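Local coordinates for hypothetical protein (Staphylococcus aureus subsp. aureus, PDB 2ETS) that is of unknown function but folds as a four-helical bundle representing the bacterial DUF1798 family, at residues 29-32 with 33-37; 105-108 with 109-113; 69-72 with 73-76. All coordinates share one frame; numbering follows the deposited sequence.

Contact 1 (29-32 with 33-37)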
# COMPACT_ATOMS: atom_id res chain seq x y z
N GLN A 29 3.24 0.77 11.34
CA GLN A 29 2.95 0.89 12.77
C GLN A 29 2.17 -0.32 13.28
O GLN A 29 2.43 -0.80 14.36
CB GLN A 29 2.23 2.20 13.11
CG GLN A 29 3.03 3.17 14.02
CD GLN A 29 3.83 2.47 15.17
OE1 GLN A 29 3.25 1.85 16.07
NE2 GLN A 29 5.16 2.59 15.11
N ASN A 30 1.25 -0.84 12.46
CA ASN A 30 0.48 -2.02 12.81
C ASN A 30 1.38 -3.24 12.99
O ASN A 30 1.25 -4.04 13.92
CB ASN A 30 -0.57 -2.28 11.73
CG ASN A 30 -1.84 -1.44 11.94
OD1 ASN A 30 -2.56 -1.64 12.89
ND2 ASN A 30 -2.08 -0.47 11.06
N PHE A 31 2.32 -3.38 12.07
CA PHE A 31 3.25 -4.48 12.12
C PHE A 31 4.07 -4.38 13.40
O PHE A 31 4.27 -5.37 14.10
CB PHE A 31 4.13 -4.45 10.87
CG PHE A 31 5.27 -5.43 10.90
CD1 PHE A 31 5.04 -6.79 10.70
CD2 PHE A 31 6.57 -4.99 11.13
CE1 PHE A 31 6.08 -7.69 10.71
CE2 PHE A 31 7.62 -5.91 11.15
CZ PHE A 31 7.37 -7.27 10.92
N GLU A 32 4.54 -3.17 13.72
CA GLU A 32 5.27 -2.94 14.97
C GLU A 32 4.45 -3.27 16.19
O GLU A 32 4.99 -3.75 17.18
CB GLU A 32 5.77 -1.49 15.08
CG GLU A 32 6.92 -1.17 14.16
CD GLU A 32 8.15 -2.06 14.34
OE1 GLU A 32 8.47 -2.50 15.47
OE2 GLU A 32 8.83 -2.30 13.32
N ASN A 33 3.15 -3.01 16.12
CA ASN A 33 2.29 -3.30 17.26
C ASN A 33 2.09 -4.81 17.45
O ASN A 33 2.26 -5.28 18.56
CB ASN A 33 0.96 -2.54 17.16
CG ASN A 33 1.12 -1.03 17.44
OD1 ASN A 33 0.15 -0.29 17.40
ND2 ASN A 33 2.34 -0.59 17.73
N VAL A 34 1.79 -5.56 16.37
CA VAL A 34 1.60 -7.02 16.52
C VAL A 34 2.90 -7.71 16.96
O VAL A 34 2.87 -8.72 17.65
CB VAL A 34 0.97 -7.74 15.24
CG1 VAL A 34 -0.32 -7.06 14.84
CG2 VAL A 34 1.93 -7.82 14.06
N LYS A 35 4.03 -7.14 16.56
CA LYS A 35 5.34 -7.70 16.86
C LYS A 35 5.73 -7.47 18.33
O LYS A 35 6.26 -8.40 18.95
CB LYS A 35 6.41 -7.09 15.94
CG LYS A 35 6.47 -7.67 14.50
CD LYS A 35 6.67 -9.20 14.53
CE LYS A 35 7.57 -9.72 13.51
NZ LYS A 35 7.41 -11.21 13.37
N SER A 36 5.51 -6.26 18.86
CA SER A 36 5.83 -5.98 20.27
C SER A 36 4.89 -6.76 21.15
O SER A 36 5.33 -7.40 22.11
CB SER A 36 5.76 -4.48 20.69
OG SER A 36 4.79 -3.77 19.93
N GLN A 37 3.61 -6.72 20.79
CA GLN A 37 2.56 -7.32 21.58
C GLN A 37 2.50 -8.83 21.44
O GLN A 37 1.87 -9.50 22.24
CB GLN A 37 1.20 -6.76 21.17
CG GLN A 37 1.01 -5.30 21.56
CD GLN A 37 -0.33 -4.75 21.08
OE1 GLN A 37 -0.79 -5.10 19.98
NE2 GLN A 37 -0.97 -3.89 21.89
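Lys-35 lies one helical turn beyond Phe-31 and runs its aliphatic chain over one face of that ring, a compact example of i to i+4 packing. Its CB starts close to the backbone of the preceding turn, 3.3 Å from Phe-31 O. CG then takes the place over the ring: it stands 3.8 Å from the Phe-31 centroid and 16° off the ring normal, a CH-pi contact displaced somewhat toward the rim. CD passes at the fringe, and the bend in the chain brings CE back to 3.6 Å from Phe-31 CZ. NZ has by then left the ring and hydrogen-bonds to the carbonyl oxygens of Lys-96 and Thr-98. Phe-31 can receive the lysine because its CG is anti to the backbone N (chi1 171°), which brings the ring back from the backward-pointing CB and out beside the carbonyl, where the lysine can cover it. All this happens in the last turns of helix 12-37, one of the long helices of the four-helix bundle, where Phe-31 also stacks with Phe-103 of helix 100-120. Glu-32 forms a salt bridge with Arg-100 of that same helix. Glu-32 O accepts two bonds, from Ser-36 N at 3.1 Å and from Ser-36 OG at 2.8 Å, so the serine hydroxyl is folded back on its own helix.

Contact 2 (105-108 with 109-113)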
# COMPACT_ATOMS: atom_id res chain seq x y z
N GLU A 105 11.40 -5.01 3.65
CA GLU A 105 11.84 -4.91 2.28
C GLU A 105 10.71 -4.56 1.29
O GLU A 105 10.87 -3.68 0.45
CB GLU A 105 12.52 -6.21 1.95
CG GLU A 105 12.77 -6.54 0.51
CD GLU A 105 13.51 -7.87 0.46
OE1 GLU A 105 12.84 -8.94 0.38
OE2 GLU A 105 14.76 -7.82 0.62
N LYS A 106 9.59 -5.26 1.40
CA LYS A 106 8.46 -4.98 0.55
C LYS A 106 7.87 -3.57 0.81
O LYS A 106 7.59 -2.83 -0.11
CB LYS A 106 7.40 -6.03 0.79
CG LYS A 106 6.18 -5.90 -0.13
CD LYS A 106 5.11 -6.96 0.23
CE LYS A 106 5.49 -8.36 -0.18
NZ LYS A 106 4.64 -9.31 0.71
N LEU A 107 7.70 -3.21 2.06
CA LEU A 107 7.32 -1.82 2.41
C LEU A 107 8.25 -0.73 1.81
O LEU A 107 7.79 0.28 1.29
CB LEU A 107 7.28 -1.64 3.93
CG LEU A 107 6.66 -0.33 4.46
CD1 LEU A 107 5.34 -0.59 5.19
CD2 LEU A 107 7.66 0.34 5.39
N LYS A 108 9.55 -0.95 1.86
CA LYS A 108 10.47 0.07 1.33
C LYS A 108 10.29 0.21 -0.18
O LYS A 108 10.27 1.31 -0.73
CB LYS A 108 11.90 -0.28 1.65
CG LYS A 108 12.16 -0.40 3.16
CD LYS A 108 12.13 0.90 3.90
CE LYS A 108 12.89 0.78 5.26
NZ LYS A 108 14.27 0.19 5.16
N SER A 109 10.11 -0.93 -0.83
CA SER A 109 9.89 -0.97 -2.25
C SER A 109 8.60 -0.25 -2.64
O SER A 109 8.58 0.50 -3.59
CB SER A 109 9.88 -2.46 -2.70
OG SER A 109 9.07 -2.64 -3.83
N VAL A 110 7.53 -0.48 -1.90
CA VAL A 110 6.25 0.22 -2.09
C VAL A 110 6.37 1.74 -1.86
O VAL A 110 5.91 2.53 -2.70
CB VAL A 110 5.17 -0.41 -1.19
CG1 VAL A 110 3.93 0.41 -1.15
CG2 VAL A 110 4.83 -1.82 -1.71
N GLN A 111 7.03 2.16 -0.78
CA GLN A 111 7.20 3.60 -0.52
C GLN A 111 8.03 4.17 -1.66
O GLN A 111 7.75 5.28 -2.14
CB GLN A 111 7.82 3.92 0.86
CG GLN A 111 7.01 3.31 2.03
CD GLN A 111 7.62 3.48 3.44
OE1 GLN A 111 8.80 3.13 3.70
NE2 GLN A 111 6.79 4.01 4.38
N TYR A 112 9.01 3.40 -2.15
CA TYR A 112 9.83 3.89 -3.24
C TYR A 112 8.99 4.16 -4.52
O TYR A 112 9.01 5.25 -5.09
CB TYR A 112 11.03 2.97 -3.50
CG TYR A 112 11.78 3.35 -4.73
CD1 TYR A 112 11.38 2.89 -5.98
CD2 TYR A 112 12.87 4.21 -4.66
CE1 TYR A 112 12.05 3.27 -7.13
CE2 TYR A 112 13.56 4.59 -5.82
CZ TYR A 112 13.13 4.12 -7.04
OH TYR A 112 13.78 4.51 -8.19
N ASP A 113 8.21 3.18 -4.93
CA ASP A 113 7.30 3.36 -6.06
C ASP A 113 6.30 4.50 -5.89
O ASP A 113 6.03 5.27 -6.81
CB ASP A 113 6.53 2.08 -6.26
CG ASP A 113 7.38 0.97 -6.87
OD1 ASP A 113 8.48 1.26 -7.41
OD2 ASP A 113 6.91 -0.20 -6.81
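Lys-108 and Gln-111 meet through the hydrocarbon part of the lysine, whose CD comes to 4.0 Å from Gln-111 OE1, while Leu-107 approaches the same amide from one turn back. Lys-108, Ser-109 and Gln-111 are among the residues most engaged in this piece of helix. Lys-108 has its CG beside the backbone N and bends at chi2 (-71°), which carries CD toward the glutamine; its carbonyl oxygen accepts from Tyr-112 N at 2.8 Å. Ser-109 stays closer to the main chain: its CB packs 3.5 Å from Lys-106 O, and its N donates to Glu-105 O. Gln-111 touches along its whole length. CG lies 3.2 Å from Leu-107 O, the oxygen that also accepts Gln-111 N with a nearly straight N-H (168°). From there the extended chain (chi2 176°) delivers the amide to the leucine, OE1 standing 3.5 Å from Leu-107 CD2, an apolar methyl against a polar oxygen. Along this continuous alpha helix, Leu-107 to Gln-111 is thus an i to i+4 contact and Lys-108 to Gln-111 an i to i+3 contact. Within the bundle, Leu-107, Val-110 and Gln-111 rest on Val-24 of helix 12-37, whereas Lys-106 and Val-110 face helix 76-92 at Asn-85, placing helix 100-120 against both.

Contact 3 (69-72 with 73-76)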
# COMPACT_ATOMS: atom_id res chain seq x y z
N ILE A 69 0.71 4.46 -15.48
CA ILE A 69 1.72 3.58 -16.11
C ILE A 69 2.71 4.32 -17.02
O ILE A 69 3.78 3.80 -17.37
CB ILE A 69 1.07 2.38 -16.89
CG1 ILE A 69 0.19 2.85 -18.05
CG2 ILE A 69 0.26 1.52 -15.97
CD1 ILE A 69 0.04 1.79 -19.14
N GLU A 70 2.34 5.54 -17.37
CA GLU A 70 3.14 6.39 -18.25
C GLU A 70 4.05 7.35 -17.49
O GLU A 70 4.86 8.02 -18.11
CB GLU A 70 2.23 7.19 -19.20
CG GLU A 70 1.42 6.34 -20.21
CD GLU A 70 2.31 5.53 -21.16
OE1 GLU A 70 3.29 6.11 -21.69
OE2 GLU A 70 2.03 4.33 -21.37
N VAL A 71 3.93 7.46 -16.16
CA VAL A 71 4.86 8.35 -15.44
C VAL A 71 6.27 7.72 -15.44
O VAL A 71 6.40 6.50 -15.60
CB VAL A 71 4.37 8.74 -14.01
CG1 VAL A 71 2.95 9.33 -14.05
CG2 VAL A 71 4.42 7.58 -13.06
N PRO A 72 7.33 8.56 -15.34
CA PRO A 72 8.66 8.00 -15.23
C PRO A 72 8.76 6.93 -14.14
O PRO A 72 8.09 7.04 -13.12
CB PRO A 72 9.54 9.20 -14.89
CG PRO A 72 8.80 10.40 -15.58
CD PRO A 72 7.34 10.04 -15.35
N TYR A 73 9.56 5.90 -14.42
CA TYR A 73 9.76 4.75 -13.48
C TYR A 73 8.60 3.77 -13.42
O TYR A 73 8.66 2.82 -12.65
CB TYR A 73 10.08 5.23 -12.04
CG TYR A 73 11.40 5.95 -11.88
CD1 TYR A 73 12.59 5.24 -11.88
CD2 TYR A 73 11.45 7.31 -11.70
CE1 TYR A 73 13.81 5.89 -11.74
CE2 TYR A 73 12.67 7.97 -11.55
CZ TYR A 73 13.83 7.23 -11.57
OH TYR A 73 15.05 7.83 -11.44
N MSE A 74 7.54 3.98 -14.20
CA MSE A 74 6.37 3.12 -14.11
C MSE A 74 6.11 2.42 -15.43
O MSE A 74 6.51 2.89 -16.46
CB MSE A 74 5.13 3.92 -13.70
CG MSE A 74 4.89 3.97 -12.22
SE MSE A 74 4.45 2.23 -11.45
CE MSE A 74 5.79 2.21 -10.13
N ASN A 75 5.46 1.27 -15.36
CA ASN A 75 4.99 0.56 -16.53
C ASN A 75 3.85 -0.34 -16.06
O ASN A 75 3.57 -0.35 -14.88
CB ASN A 75 6.12 -0.21 -17.22
CG ASN A 75 6.69 -1.31 -16.37
OD1 ASN A 75 5.97 -2.06 -15.71
ND2 ASN A 75 8.01 -1.45 -16.40
N SER A 76 3.22 -1.08 -16.97
CA SER A 76 2.02 -1.87 -16.65
C SER A 76 2.31 -2.96 -15.61
O SER A 76 1.56 -3.09 -14.62
CB SER A 76 1.46 -2.51 -17.94
OG SER A 76 0.38 -3.38 -17.62
O HOH W 1 6.94 5.18 -18.15
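The Tyr-73 ring and the Pro-72 ring stand beside each other at the bend of this loop, joined by a light apolar touch of 4.2 Å between Tyr-73 CD2 and Pro-72 CB. The tyrosine ring meets its neighbour obliquely: the carbonyl carbon Pro-72 C lies 3.6 Å from Tyr-73 CG. Chi1 of -67° sets this CG beside the tyrosine's own backbone N, close to the incoming peptide, while the side chain also touches Tyr-112 and Asn-116 of helix 100-120. Asn-75, which carries the other flat group, sets out away from the earlier half of the loop, and its OD1 hydrogen-bonds to Lys-78 N, making Asn-75 the N-cap of helix 76-92. The chain reverses here in a type II beta turn from Val-71 to Met-74, with Pro-72 and Tyr-73 at the corners; the tyrosine's positive phi (75°) belongs to the second corner of such a turn. Met-74 N closes it by donating to Val-71 O at 3.1 Å. A water reinforces the closure, giving one proton to Val-71 O and one to Met-74 O, at 2.9 Å from each. Behind the turn, Val-71 and selenomethionine Met-74 run side by side in the same direction, CG2 of the valine 3.7 Å from CG of Met-74; Met-74 also touches Asp-113 and Ile-117 of helix 100-120. Farther back, Ile-69 CG2 approaches Ser-76 CA at 3.9 Å, and Ile-69 O receives a CA-H...O contact from Asn-75 CA.

How the contacts relate
All three contacts are partly buried, yet they differ with their place in the fold. Contact 2 lies nearest the middle, its centre about 9 Å from that of the chain; the centres of contacts 1 and 3 are each about 17 Å out, on opposite sides. Contacts 1 and 2 both rest on i to i+4 backbone hydrogen bonds of an alpha helix, but the first adds an aromatic face and a hydroxyl, the second mainly aliphatic and amide packing. Contact 3 replaces helix with a turn closed by one bond and a water. It touches contact 2 directly, its turn packing on helix 100-120, whereas contact 1 reaches the same helix through residues nearer its start.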